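Local coordinates for protein flavin-containing monooxygenase (Allium sativum, PDB 6WPU) that oxidises the sulfur of S-allyl-L-cysteine as an FAD-dependent S-monooxygenase, a step that probably leads to the sulfoxide flavour precursors of garlic, at residues Thr47-Glu52 / Gly169-Asp174; Arg148-Gln153 / Phe302-Gly307; Gly155-Lys160 / Asp174-Cys179; His322-Leu327 / Ser351-Ala356. All blocks are in the same frame, centred on the assembly; numbering follows the deposited sequence.

Contact 1 of 4, residues Thr47-Glu52 / Gly169-Asp174; sequences TTTIFE and GEEGFD. With FAD (flavin-adenine dinucleotide), chain B.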
# COMPACT_ATOMS: atom_id res chain seq x y z
N THR A 47 15.99 -0.14 -21.21
CA THR A 47 16.93 -0.70 -20.24
C THR A 47 16.68 -0.06 -18.87
O THR A 47 16.14 1.05 -18.76
CB THR A 47 18.38 -0.47 -20.68
OG1 THR A 47 18.63 0.93 -20.77
CG2 THR A 47 18.64 -1.10 -22.04
N THR A 48 17.06 -0.77 -17.82
CA THR A 48 16.71 -0.35 -16.47
C THR A 48 17.85 -0.68 -15.52
O THR A 48 18.64 -1.59 -15.77
CB THR A 48 15.45 -1.03 -15.91
OG1 THR A 48 15.67 -2.44 -15.81
CG2 THR A 48 14.23 -0.78 -16.79
N THR A 49 17.90 0.08 -14.43
CA THR A 49 18.64 -0.29 -13.23
C THR A 49 17.65 -0.27 -12.07
O THR A 49 16.98 0.74 -11.84
CB THR A 49 19.81 0.68 -12.96
OG1 THR A 49 20.71 0.67 -14.08
CG2 THR A 49 20.55 0.29 -11.69
N ILE A 50 17.55 -1.39 -11.36
CA ILE A 50 16.60 -1.54 -10.26
C ILE A 50 17.38 -1.45 -8.95
O ILE A 50 18.32 -2.23 -8.73
CB ILE A 50 15.84 -2.87 -10.35
CG1 ILE A 50 15.32 -3.08 -11.79
CG2 ILE A 50 14.74 -2.90 -9.31
CD1 ILE A 50 15.04 -4.54 -12.11
N PHE A 51 16.98 -0.53 -8.08
CA PHE A 51 17.61 -0.36 -6.78
C PHE A 51 16.68 -0.89 -5.71
O PHE A 51 15.51 -0.49 -5.65
CB PHE A 51 17.94 1.11 -6.50
CG PHE A 51 18.84 1.74 -7.51
CD1 PHE A 51 20.23 1.70 -7.34
CD2 PHE A 51 18.32 2.34 -8.64
CE1 PHE A 51 21.08 2.27 -8.29
CE2 PHE A 51 19.15 2.92 -9.61
CZ PHE A 51 20.54 2.89 -9.43
N GLU A 52 17.18 -1.79 -4.87
CA GLU A 52 16.42 -2.31 -3.74
C GLU A 52 17.25 -2.19 -2.47
O GLU A 52 18.37 -2.72 -2.40
CB GLU A 52 15.99 -3.76 -3.96
CG GLU A 52 15.39 -4.44 -2.72
CD GLU A 52 14.25 -3.65 -2.08
OE1 GLU A 52 14.32 -3.38 -0.86
OE2 GLU A 52 13.28 -3.30 -2.80
N GLY A 169 27.45 4.64 -4.84
CA GLY A 169 27.79 5.13 -6.15
C GLY A 169 26.64 5.93 -6.71
O GLY A 169 25.73 6.34 -5.99
N GLU A 170 26.68 6.15 -8.03
CA GLU A 170 25.64 6.89 -8.71
C GLU A 170 25.60 6.51 -10.18
O GLU A 170 26.53 5.89 -10.71
CB GLU A 170 25.84 8.40 -8.55
CG GLU A 170 27.13 8.92 -9.12
CD GLU A 170 27.27 10.42 -8.96
OE1 GLU A 170 27.33 11.13 -9.99
OE2 GLU A 170 27.32 10.88 -7.79
N GLU A 171 24.51 6.89 -10.84
CA GLU A 171 24.31 6.53 -12.23
C GLU A 171 23.35 7.54 -12.86
O GLU A 171 22.44 8.04 -12.19
CB GLU A 171 23.77 5.10 -12.37
CG GLU A 171 23.52 4.65 -13.82
CD GLU A 171 23.17 3.16 -13.95
OE1 GLU A 171 22.86 2.72 -15.09
OE2 GLU A 171 23.21 2.43 -12.94
N GLY A 172 23.57 7.83 -14.14
CA GLY A 172 22.71 8.75 -14.87
C GLY A 172 21.62 8.01 -15.62
O GLY A 172 21.80 6.87 -16.03
N PHE A 173 20.47 8.66 -15.76
CA PHE A 173 19.28 8.03 -16.34
C PHE A 173 18.52 9.02 -17.20
O PHE A 173 18.54 10.23 -16.97
CB PHE A 173 18.34 7.48 -15.24
CG PHE A 173 18.93 6.34 -14.48
CD1 PHE A 173 19.65 6.58 -13.30
CD2 PHE A 173 18.81 5.04 -14.95
CE1 PHE A 173 20.22 5.53 -12.60
CE2 PHE A 173 19.40 3.97 -14.26
CZ PHE A 173 20.09 4.22 -13.06
N ASP A 174 17.81 8.47 -18.19
CA ASP A 174 16.82 9.27 -18.92
C ASP A 174 15.56 9.50 -18.10
O ASP A 174 14.88 10.52 -18.27
CB ASP A 174 16.44 8.57 -20.21
CG ASP A 174 17.61 8.41 -21.17
OD1 ASP A 174 18.32 9.42 -21.42
OD2 ASP A 174 17.82 7.28 -21.65
PA FAD B . 6.28 -2.01 -1.00
O1A FAD B . 5.78 -3.44 -0.80
O2A FAD B . 6.46 -1.12 0.13
O5B FAD B . 7.67 -1.97 -1.61
C5B FAD B . 8.53 -0.84 -1.75
C4B FAD B . 10.00 -1.30 -1.90
O4B FAD B . 10.89 -0.25 -2.16
C3B FAD B . 10.51 -2.03 -0.70
O3B FAD B . 11.07 -3.25 -1.06
C2B FAD B . 11.55 -1.14 -0.13
O2B FAD B . 12.58 -1.82 0.51
C1B FAD B . 12.03 -0.43 -1.36
N9A FAD B . 12.61 0.87 -1.11
C8A FAD B . 12.04 1.87 -0.33
N7A FAD B . 12.84 2.94 -0.31
C5A FAD B . 13.99 2.67 -1.06
C6A FAD B . 15.15 3.39 -1.37
N6A FAD B . 15.35 4.73 -0.89
N1A FAD B . 16.08 2.83 -2.16
C2A FAD B . 15.95 1.56 -2.64
N3A FAD B . 14.85 0.83 -2.36
C4A FAD B . 13.86 1.35 -1.58
N1 FAD B . -2.65 -5.66 -1.19
C2 FAD B . -3.29 -6.83 -1.72
O2 FAD B . -3.35 -7.03 -3.06
N3 FAD B . -3.93 -7.72 -0.89
C4 FAD B . -3.90 -7.54 0.48
O4 FAD B . -4.51 -8.41 1.32
C4X FAD B . -3.06 -6.49 1.08
N5 FAD B . -2.84 -6.47 2.45
C5X FAD B . -2.02 -5.49 2.99
C6 FAD B . -1.81 -5.45 4.38
C7 FAD B . -0.97 -4.48 4.91
C7M FAD B . -0.76 -4.45 6.40
C8 FAD B . -0.34 -3.55 4.09
C8M FAD B . 0.55 -2.49 4.64
C9 FAD B . -0.55 -3.58 2.70
C9A FAD B . -1.39 -4.54 2.16
N10 FAD B . -1.59 -4.58 0.73
C10 FAD B . -2.42 -5.56 0.18
C1' FAD B . -0.96 -3.57 -0.13
C2' FAD B . 0.50 -3.69 -0.49
O2' FAD B . 1.12 -2.51 -0.19
C3' FAD B . 0.53 -3.88 -1.99
O3' FAD B . 0.07 -5.16 -2.15
C4' FAD B . 1.91 -3.77 -2.64
O4' FAD B . 2.77 -4.57 -1.92
C5' FAD B . 2.48 -2.36 -2.82
O5' FAD B . 3.83 -2.61 -3.07
P FAD B . 5.00 -1.59 -3.39
O1P FAD B . 6.07 -2.22 -4.36
O2P FAD B . 4.27 -0.26 -3.82
O3P FAD B . 5.46 -1.11 -1.88
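Strands 47-52 and 169-173 belong to different sheets and meet through their side chains alone: the strand axes come no closer than 9.3 Å and run at 143°, and the nearest CA atoms, those of Phe-51 and Glu-170, are 11.0 Å apart. Thr-49 and Phe-51 point at the other strand, as do Glu-171 and Phe-173. Thr-49 OG1 donates a hydrogen bond to Glu-171 OE1 over 3.1 Å, meeting the oxygen from above the carboxylate plane, 36° out of it. That same oxygen is also bonded to His-24 NE2, so two groups grip it. Glu-171 gets there with a fully extended chain, CG lying opposite the backbone N (chi1 179°). Beside the hydroxyl, Thr-49 CB abuts the rim of the Phe-173 ring, in its plane, 3.6 Å from CZ. Phe-173 CZ in turn lies at the edge of the Phe-51 ring, 3.8 Å from Phe-51 CE2. With a valine at Thr-49, Glu-171 would probably lose one of the two bonds on OE1, leaving its carboxylate to His-24 and freer to turn. Next to Phe-51, Glu-52 turns to the cofactor: its OE1 accepts from FAD O2B at 2.7 Å and its OE2 from FAD O3B at 2.8 Å, as the acidic residue near the C-terminal end of the second strand does in Rossmann-type dinucleotide folds. Strand 47-52 lies between 24-28 and 140-142 in the parallel sheet, while strand 168-173 edges the three-stranded antiparallel sheet, whose Val-146 and Val-159 also cover Phe-51.

Contact 2 of 4, residues Arg148-Gln153 / Phe302-Gly307; sequences RVDMEQ and FLNTNG. With SO4 (sulfate ion), chain E.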
# COMPACT_ATOMS: atom_id res chain seq x y z
N ARG A 148 19.59 9.88 -2.98
CA ARG A 148 19.49 11.18 -3.63
C ARG A 148 19.14 10.99 -5.10
O ARG A 148 19.75 10.17 -5.78
CB ARG A 148 20.80 11.93 -3.47
CG ARG A 148 20.71 13.39 -3.70
CD ARG A 148 22.02 14.06 -3.33
NE ARG A 148 22.06 15.44 -3.79
CZ ARG A 148 21.55 16.47 -3.11
NH1 ARG A 148 20.96 16.27 -1.94
NH2 ARG A 148 21.64 17.69 -3.61
N VAL A 149 18.15 11.74 -5.57
CA VAL A 149 17.72 11.75 -6.96
C VAL A 149 17.65 13.20 -7.40
O VAL A 149 16.85 13.97 -6.86
CB VAL A 149 16.36 11.05 -7.15
CG1 VAL A 149 15.92 11.10 -8.60
CG2 VAL A 149 16.44 9.61 -6.68
N ASP A 150 18.49 13.58 -8.37
CA ASP A 150 18.63 14.96 -8.80
C ASP A 150 18.51 15.07 -10.31
O ASP A 150 19.03 14.23 -11.06
CB ASP A 150 19.98 15.57 -8.39
CG ASP A 150 20.16 15.64 -6.90
OD1 ASP A 150 20.97 14.86 -6.38
OD2 ASP A 150 19.49 16.47 -6.25
N MET A 151 17.84 16.13 -10.76
CA MET A 151 17.73 16.43 -12.17
C MET A 151 18.98 17.18 -12.61
O MET A 151 19.42 18.12 -11.95
CB MET A 151 16.49 17.27 -12.46
CG MET A 151 16.47 17.87 -13.85
SD MET A 151 15.31 17.08 -14.98
CE MET A 151 14.38 18.50 -15.53
N GLU A 152 19.56 16.75 -13.72
CA GLU A 152 20.74 17.39 -14.27
C GLU A 152 20.33 18.36 -15.36
O GLU A 152 19.28 18.21 -15.98
CB GLU A 152 21.72 16.36 -14.82
CG GLU A 152 22.20 15.34 -13.79
CD GLU A 152 23.10 15.94 -12.72
OE1 GLU A 152 23.47 15.20 -11.78
OE2 GLU A 152 23.44 17.14 -12.81
N GLN A 153 21.16 19.39 -15.57
CA GLN A 153 20.93 20.33 -16.66
C GLN A 153 20.98 19.58 -17.99
O GLN A 153 22.06 19.18 -18.43
CB GLN A 153 21.95 21.47 -16.62
N PHE A 302 14.65 10.90 -0.49
CA PHE A 302 15.73 10.96 -1.47
C PHE A 302 15.42 11.90 -2.63
O PHE A 302 16.32 12.21 -3.42
CB PHE A 302 15.98 9.56 -2.00
CG PHE A 302 14.72 8.84 -2.41
CD1 PHE A 302 14.17 9.05 -3.66
CD2 PHE A 302 14.08 7.98 -1.53
CE1 PHE A 302 13.00 8.39 -4.05
CE2 PHE A 302 12.91 7.32 -1.91
CZ PHE A 302 12.37 7.53 -3.18
N LEU A 303 14.17 12.35 -2.76
CA LEU A 303 13.72 12.94 -4.01
C LEU A 303 13.86 14.46 -3.97
O LEU A 303 13.24 15.12 -3.13
CB LEU A 303 12.27 12.53 -4.29
CG LEU A 303 11.73 13.02 -5.63
CD1 LEU A 303 12.67 12.60 -6.77
CD2 LEU A 303 10.32 12.49 -5.83
N ASN A 304 14.68 15.01 -4.87
CA ASN A 304 14.93 16.44 -4.94
C ASN A 304 14.38 16.98 -6.26
O ASN A 304 14.96 16.74 -7.32
CB ASN A 304 16.42 16.74 -4.80
CG ASN A 304 16.99 16.22 -3.48
OD1 ASN A 304 17.94 15.44 -3.45
ND2 ASN A 304 16.37 16.62 -2.37
N THR A 305 13.26 17.71 -6.18
CA THR A 305 12.60 18.29 -7.34
C THR A 305 12.52 19.82 -7.27
O THR A 305 11.83 20.42 -8.10
CB THR A 305 11.18 17.71 -7.48
OG1 THR A 305 10.40 18.05 -6.32
CG2 THR A 305 11.25 16.20 -7.61
N ASN A 306 13.20 20.45 -6.31
CA ASN A 306 13.15 21.91 -6.12
C ASN A 306 11.72 22.39 -5.85
O ASN A 306 11.32 23.48 -6.29
CB ASN A 306 13.75 22.65 -7.31
CG ASN A 306 15.22 22.90 -7.14
OD1 ASN A 306 16.05 22.05 -7.49
ND2 ASN A 306 15.57 24.06 -6.59
N GLY A 307 10.95 21.58 -5.14
CA GLY A 307 9.59 21.93 -4.79
C GLY A 307 8.54 21.61 -5.83
O GLY A 307 7.35 21.81 -5.57
S SO4 E . 13.37 19.47 -2.78
O1 SO4 E . 12.88 20.61 -2.00
O2 SO4 E . 13.90 18.47 -1.85
O3 SO4 E . 14.44 19.92 -3.69
O4 SO4 E . 12.27 18.91 -3.56
O HOH W 1 16.55 18.08 -8.75
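Val-149 and Leu-303 form a single beta bridge, CA atoms 5.1 Å apart, in which Val-149 N donates to Phe-302 O at 2.9 Å and Asn-304 N to Val-149 O at 3.1 Å. Val-149 spreads its two methyls over two partners: CG2 lies 3.8 Å from Phe-302 CD1, the two side chains running side by side, whereas CG1, opposite the backbone N (chi1 178°), meets Leu-303 CD1. The bridge ties the outer strand 144-151 of the three-stranded antiparallel sheet to the loop between strands 296-297 and 310-312, and Phe-302, which also touches FAD, carries it to the cofactor pocket of this flavin-binding monooxygenase fold. On the solvent side Asn-304 points at strand 148-151. Its CB is 3.4 Å from Asp-150 OD2, its amide plane is only 13° from that carboxylate, and its amide end sits over one face of the Arg-148 guanidinium. Arg-148 NE and Asp-150 OD1 make a salt bridge of 2.9 Å beside it. An alanine in place of Asn-304 would probably open a gap over that guanidinium face, leaving Arg-148 freer to turn. Farther along, one water joins Met-151 N to Asn-304 O, and the backbone amides of Thr-305 and Asn-306 hold a sulfate, probably from the crystallisation liquor.

Contact 3 of 4, residues Gly155-Lys160 / Asp174-Cys179; sequences GKWTVK and DAVVVC. With FAD (flavin-adenine dinucleotide), chain B.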
# COMPACT_ATOMS: atom_id res chain seq x y z
N GLY A 155 17.90 17.59 -18.56
CA GLY A 155 16.72 16.77 -18.36
C GLY A 155 17.00 15.35 -17.94
O GLY A 155 16.06 14.55 -17.83
N LYS A 156 18.26 14.99 -17.74
CA LYS A 156 18.59 13.66 -17.24
C LYS A 156 18.59 13.65 -15.71
O LYS A 156 18.57 14.70 -15.05
CB LYS A 156 19.94 13.20 -17.79
CG LYS A 156 20.05 13.34 -19.32
CD LYS A 156 18.83 12.74 -20.02
CE LYS A 156 18.98 12.72 -21.55
NZ LYS A 156 17.78 12.07 -22.18
N TRP A 157 18.61 12.46 -15.14
CA TRP A 157 18.55 12.29 -13.70
C TRP A 157 19.77 11.53 -13.22
O TRP A 157 20.27 10.64 -13.92
CB TRP A 157 17.28 11.53 -13.29
CG TRP A 157 16.02 12.33 -13.50
CD1 TRP A 157 15.28 12.44 -14.65
CD2 TRP A 157 15.36 13.16 -12.53
NE1 TRP A 157 14.20 13.27 -14.46
CE2 TRP A 157 14.22 13.72 -13.16
CE3 TRP A 157 15.62 13.47 -11.19
CZ2 TRP A 157 13.35 14.59 -12.50
CZ3 TRP A 157 14.75 14.32 -10.53
CH2 TRP A 157 13.63 14.87 -11.18
N THR A 158 20.26 11.90 -12.04
CA THR A 158 21.30 11.15 -11.36
C THR A 158 20.70 10.52 -10.12
O THR A 158 20.09 11.21 -9.30
CB THR A 158 22.48 12.06 -10.99
OG1 THR A 158 23.05 12.59 -12.19
CG2 THR A 158 23.53 11.25 -10.25
N VAL A 159 20.85 9.20 -10.01
CA VAL A 159 20.45 8.45 -8.83
C VAL A 159 21.72 8.10 -8.06
O VAL A 159 22.61 7.43 -8.59
CB VAL A 159 19.67 7.19 -9.21
CG1 VAL A 159 19.26 6.42 -7.93
CG2 VAL A 159 18.44 7.57 -10.03
N LYS A 160 21.79 8.53 -6.81
CA LYS A 160 22.89 8.23 -5.92
C LYS A 160 22.41 7.25 -4.87
O LYS A 160 21.32 7.43 -4.31
CB LYS A 160 23.43 9.51 -5.29
CG LYS A 160 24.50 9.28 -4.25
CD LYS A 160 24.98 10.61 -3.68
CE LYS A 160 25.81 10.41 -2.42
NZ LYS A 160 25.56 11.46 -1.40
N ASP A 174 17.81 8.47 -18.19
CA ASP A 174 16.82 9.27 -18.92
C ASP A 174 15.56 9.50 -18.10
O ASP A 174 14.88 10.52 -18.27
CB ASP A 174 16.44 8.57 -20.21
CG ASP A 174 17.61 8.41 -21.17
OD1 ASP A 174 18.32 9.42 -21.42
OD2 ASP A 174 17.82 7.28 -21.65
N ALA A 175 15.20 8.55 -17.24
CA ALA A 175 13.93 8.60 -16.53
C ALA A 175 14.06 7.83 -15.23
O ALA A 175 14.89 6.92 -15.10
CB ALA A 175 12.78 8.04 -17.39
N VAL A 176 13.23 8.20 -14.26
CA VAL A 176 13.21 7.57 -12.95
C VAL A 176 11.77 7.22 -12.63
O VAL A 176 10.89 8.08 -12.72
CB VAL A 176 13.79 8.50 -11.87
CG1 VAL A 176 13.59 7.89 -10.46
CG2 VAL A 176 15.25 8.78 -12.13
N VAL A 177 11.52 5.96 -12.25
CA VAL A 177 10.21 5.53 -11.78
C VAL A 177 10.32 5.24 -10.28
O VAL A 177 11.08 4.35 -9.87
CB VAL A 177 9.69 4.30 -12.53
CG1 VAL A 177 8.26 4.04 -12.11
CG2 VAL A 177 9.79 4.48 -14.05
N VAL A 178 9.54 5.96 -9.48
CA VAL A 178 9.59 5.82 -8.02
C VAL A 178 8.58 4.76 -7.59
O VAL A 178 7.37 4.92 -7.80
CB VAL A 178 9.31 7.16 -7.32
CG1 VAL A 178 9.29 6.99 -5.79
CG2 VAL A 178 10.36 8.19 -7.72
N CYS A 179 9.07 3.66 -7.00
CA CYS A 179 8.25 2.52 -6.60
C CYS A 179 8.52 2.15 -5.14
O CYS A 179 8.65 0.97 -4.79
CB CYS A 179 8.53 1.32 -7.49
SG CYS A 179 8.25 1.59 -9.25
PA FAD B . 6.28 -2.01 -1.00
O1A FAD B . 5.78 -3.44 -0.80
O2A FAD B . 6.46 -1.12 0.13
O5B FAD B . 7.67 -1.97 -1.61
C5B FAD B . 8.53 -0.84 -1.75
C4B FAD B . 10.00 -1.30 -1.90
O4B FAD B . 10.89 -0.25 -2.16
C3B FAD B . 10.51 -2.03 -0.70
O3B FAD B . 11.07 -3.25 -1.06
C2B FAD B . 11.55 -1.14 -0.13
O2B FAD B . 12.58 -1.82 0.51
C1B FAD B . 12.03 -0.43 -1.36
N9A FAD B . 12.61 0.87 -1.11
C8A FAD B . 12.04 1.87 -0.33
N7A FAD B . 12.84 2.94 -0.31
C5A FAD B . 13.99 2.67 -1.06
C6A FAD B . 15.15 3.39 -1.37
N6A FAD B . 15.35 4.73 -0.89
N1A FAD B . 16.08 2.83 -2.16
C2A FAD B . 15.95 1.56 -2.64
N3A FAD B . 14.85 0.83 -2.36
C4A FAD B . 13.86 1.35 -1.58
N1 FAD B . -2.65 -5.66 -1.19
C2 FAD B . -3.29 -6.83 -1.72
O2 FAD B . -3.35 -7.03 -3.06
N3 FAD B . -3.93 -7.72 -0.89
C4 FAD B . -3.90 -7.54 0.48
O4 FAD B . -4.51 -8.41 1.32
C4X FAD B . -3.06 -6.49 1.08
N5 FAD B . -2.84 -6.47 2.45
C5X FAD B . -2.02 -5.49 2.99
C6 FAD B . -1.81 -5.45 4.38
C7 FAD B . -0.97 -4.48 4.91
C7M FAD B . -0.76 -4.45 6.40
C8 FAD B . -0.34 -3.55 4.09
C8M FAD B . 0.55 -2.49 4.64
C9 FAD B . -0.55 -3.58 2.70
C9A FAD B . -1.39 -4.54 2.16
N10 FAD B . -1.59 -4.58 0.73
C10 FAD B . -2.42 -5.56 0.18
C1' FAD B . -0.96 -3.57 -0.13
C2' FAD B . 0.50 -3.69 -0.49
O2' FAD B . 1.12 -2.51 -0.19
C3' FAD B . 0.53 -3.88 -1.99
O3' FAD B . 0.07 -5.16 -2.15
C4' FAD B . 1.91 -3.77 -2.64
O4' FAD B . 2.77 -4.57 -1.92
C5' FAD B . 2.48 -2.36 -2.82
O5' FAD B . 3.83 -2.61 -3.07
P FAD B . 5.00 -1.59 -3.39
O1P FAD B . 6.07 -2.22 -4.36
O2P FAD B . 4.27 -0.26 -3.82
O3P FAD B . 5.46 -1.11 -1.88
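Lys-156 NZ donates to Asp-174 OD1 at 2.8 Å, a salt bridge and the one hydrogen bond found between Gly-155-Lys-160 and Asp-174-Cys-179. The ammonium comes to the anti side of the oxygen, 32° out of the carboxylate plane. The lysine reaches it by bending at chi2 (-49°), which lays its chain alongside the aspartate, both pointing the same way, with Lys-156 CE 3.4 Å from Asp-174 OD1. The other carboxylate oxygen, Asp-174 OD2, accepts from the backbone N of His-24, so each oxygen has its own donor. The backbones approach most closely here, the CA atoms of Lys-156 and Asp-174 being 5.0 Å apart; beyond this point strands 157-160 and 175-178 diverge at 50°, and side chains fill the space. Val-176 crosses the Trp-157 side chain at about a right angle and touches it with CG2, 3.6 Å from Trp-157 CB and 3.9 Å from Trp-157 CG; that methyl also meets Val-159 CG2 at 4.0 Å. The indole presents its CD1 edge to Asp-174 O, 4.1 Å away, while its NE1 is bonded to Ser-331 OG. Strand 175-178 lies in the parallel sheet between 24-28 and 332-334, and just past its end Cys-179 O comes 3.5 Å from FAD C5B. The antiparallel sheet is thus laid over the Rossmann-type sheet. The chemistry is divided by position: an ion pair fastens the partly exposed turn where the chain passes between the sheets, whereas the buried remainder depends on apolar contact, with the indole N-H satisfied by a serine.

Contact 4 of 4, residues His322-Leu327 / Ser351-Ala356; sequences HVFPPL and SKWIAA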
# COMPACT_ATOMS: atom_id res chain seq x y z
N HIS A 322 -2.22 10.66 -11.04
CA HIS A 322 -1.53 10.11 -9.86
C HIS A 322 -0.15 9.55 -10.19
O HIS A 322 0.42 8.80 -9.37
CB HIS A 322 -2.36 9.02 -9.15
CG HIS A 322 -3.80 9.39 -8.90
ND1 HIS A 322 -4.20 10.17 -7.83
CD2 HIS A 322 -4.93 9.05 -9.56
CE1 HIS A 322 -5.51 10.31 -7.86
NE2 HIS A 322 -5.98 9.64 -8.89
N VAL A 323 0.42 9.90 -11.34
CA VAL A 323 1.63 9.24 -11.83
C VAL A 323 2.72 10.25 -12.19
O VAL A 323 3.86 10.11 -11.73
CB VAL A 323 1.29 8.33 -13.03
CG1 VAL A 323 2.57 7.90 -13.77
CG2 VAL A 323 0.53 7.11 -12.56
N PHE A 324 2.39 11.24 -13.02
CA PHE A 324 3.35 12.10 -13.70
C PHE A 324 3.35 13.52 -13.14
O PHE A 324 2.34 14.22 -13.27
CB PHE A 324 3.04 12.18 -15.20
CG PHE A 324 3.45 10.97 -15.99
CD1 PHE A 324 4.79 10.65 -16.17
CD2 PHE A 324 2.49 10.18 -16.60
CE1 PHE A 324 5.17 9.54 -16.93
CE2 PHE A 324 2.86 9.08 -17.38
CZ PHE A 324 4.21 8.76 -17.54
N PRO A 325 4.45 14.01 -12.57
CA PRO A 325 4.56 15.45 -12.30
C PRO A 325 4.56 16.23 -13.61
O PRO A 325 5.45 16.02 -14.45
CB PRO A 325 5.92 15.58 -11.59
CG PRO A 325 6.28 14.18 -11.14
CD PRO A 325 5.64 13.25 -12.15
N PRO A 326 3.57 17.11 -13.82
CA PRO A 326 3.44 17.74 -15.15
C PRO A 326 4.71 18.42 -15.64
O PRO A 326 5.06 18.26 -16.81
CB PRO A 326 2.30 18.75 -14.93
CG PRO A 326 1.47 18.14 -13.83
CD PRO A 326 2.48 17.50 -12.91
N LEU A 327 5.42 19.14 -14.77
CA LEU A 327 6.61 19.85 -15.21
C LEU A 327 7.79 18.92 -15.49
O LEU A 327 8.70 19.31 -16.21
CB LEU A 327 7.02 20.89 -14.17
CG LEU A 327 6.07 22.08 -14.12
CD1 LEU A 327 6.53 23.12 -13.11
CD2 LEU A 327 5.93 22.67 -15.52
N SER A 351 2.53 1.05 -15.03
CA SER A 351 3.87 0.98 -15.57
C SER A 351 3.84 0.62 -17.04
O SER A 351 4.73 1.02 -17.80
CB SER A 351 4.70 -0.02 -14.75
OG SER A 351 4.08 -1.28 -14.73
N LYS A 352 2.79 -0.08 -17.47
CA LYS A 352 2.55 -0.30 -18.90
C LYS A 352 2.35 1.04 -19.61
O LYS A 352 2.87 1.26 -20.71
CB LYS A 352 1.34 -1.22 -19.08
CG LYS A 352 1.26 -1.95 -20.40
CD LYS A 352 0.00 -2.84 -20.46
CE LYS A 352 0.08 -4.01 -19.48
NZ LYS A 352 1.06 -5.05 -19.93
N TRP A 353 1.60 1.94 -18.98
CA TRP A 353 1.39 3.28 -19.53
C TRP A 353 2.70 4.06 -19.57
O TRP A 353 3.05 4.67 -20.60
CB TRP A 353 0.35 4.00 -18.68
CG TRP A 353 -0.05 5.36 -19.15
CD1 TRP A 353 -0.31 5.74 -20.45
CD2 TRP A 353 -0.25 6.51 -18.34
NE1 TRP A 353 -0.65 7.08 -20.48
CE2 TRP A 353 -0.63 7.57 -19.20
CE3 TRP A 353 -0.14 6.76 -16.96
CZ2 TRP A 353 -0.91 8.85 -18.73
CZ3 TRP A 353 -0.43 8.04 -16.49
CH2 TRP A 353 -0.81 9.07 -17.38
N ILE A 354 3.44 4.06 -18.45
CA ILE A 354 4.70 4.79 -18.38
C ILE A 354 5.65 4.31 -19.47
O ILE A 354 6.27 5.12 -20.18
CB ILE A 354 5.33 4.64 -16.99
CG1 ILE A 354 4.50 5.36 -15.92
CG2 ILE A 354 6.78 5.18 -16.99
CD1 ILE A 354 4.93 4.94 -14.51
N ALA A 355 5.79 2.99 -19.62
CA ALA A 355 6.73 2.44 -20.60
C ALA A 355 6.37 2.86 -22.02
O ALA A 355 7.25 3.23 -22.81
CB ALA A 355 6.78 0.92 -20.49
N ALA A 356 5.07 2.83 -22.35
CA ALA A 356 4.63 3.22 -23.68
C ALA A 356 4.82 4.71 -23.93
O ALA A 356 5.10 5.12 -25.06
CB ALA A 356 3.17 2.82 -23.88
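The geometry fits a classic beta bulge, with Val-323 and Phe-324 both facing Tyr-320, and both side chains of this loop before strand 332-334 point to helix 343-358. The closest CA pair, Val-323 and Ile-354, is 8.5 Å apart and no hydrogen bond crosses, so the contact is made by four buried side chains. Phe-324 and Trp-353 form a T-shaped (edge-to-face) pair: the phenylalanine edge meets the face of the six-membered indole ring, with centroids 4.9 Å apart and planes at 74°. Phe-324 CE2 makes the touch, 3.6 Å from Trp-353 CZ3. The indole is brought to it by a first torsion of -176°, which carries Trp-353 CG away from its own backbone N and out from the helix. Ile-354, the next residue of the helix, supplies a second surface: its CG1 lies 3.8 Å from Phe-324 CZ and 3.8 Å from Val-323 CG1. Val-323 touches both helix residues: its CB is 3.9 Å from Trp-353 CZ3 at the indole edge, and its CG1 also lies over one face of the Phe-324 ring. Trp-404 of helix 398-409 meets Trp-353 edge-to-face as well, and Leu-405 adds to that cover. Strand 332-334, outermost in the parallel sheet, adjoins both segments: Ser-333 touches both Phe-324 and Ile-354, and the backbone of Val-323 bonds to Phe-334, while Ser-351 packs the helix against helix 32-43.

Overall arrangement
Contacts 1, 2 and 3 all reach the three-stranded antiparallel sheet 144-151, 157-163 and 168-173. Contacts 1 and 3, with centres about 7 Å apart, share Asp-174 and join that sheet to the parallel, Rossmann-type sheet; contact 2, its centre about 9 Å from that of contact 3, fixes the opposite outer strand to the loop at 302-307. Along the chain contacts 1 and 2 interlace, as do contacts 1 and 3, whereas contact 3 falls between the segments of contact 2. Contact 4 follows them all, its centre about 13 Å from that of contact 3, where Ile-354 touches Val-177. Contacts 1 and 3 thus join two sheets near FAD; contact 4 packs helix 343-358 by strand 332-334.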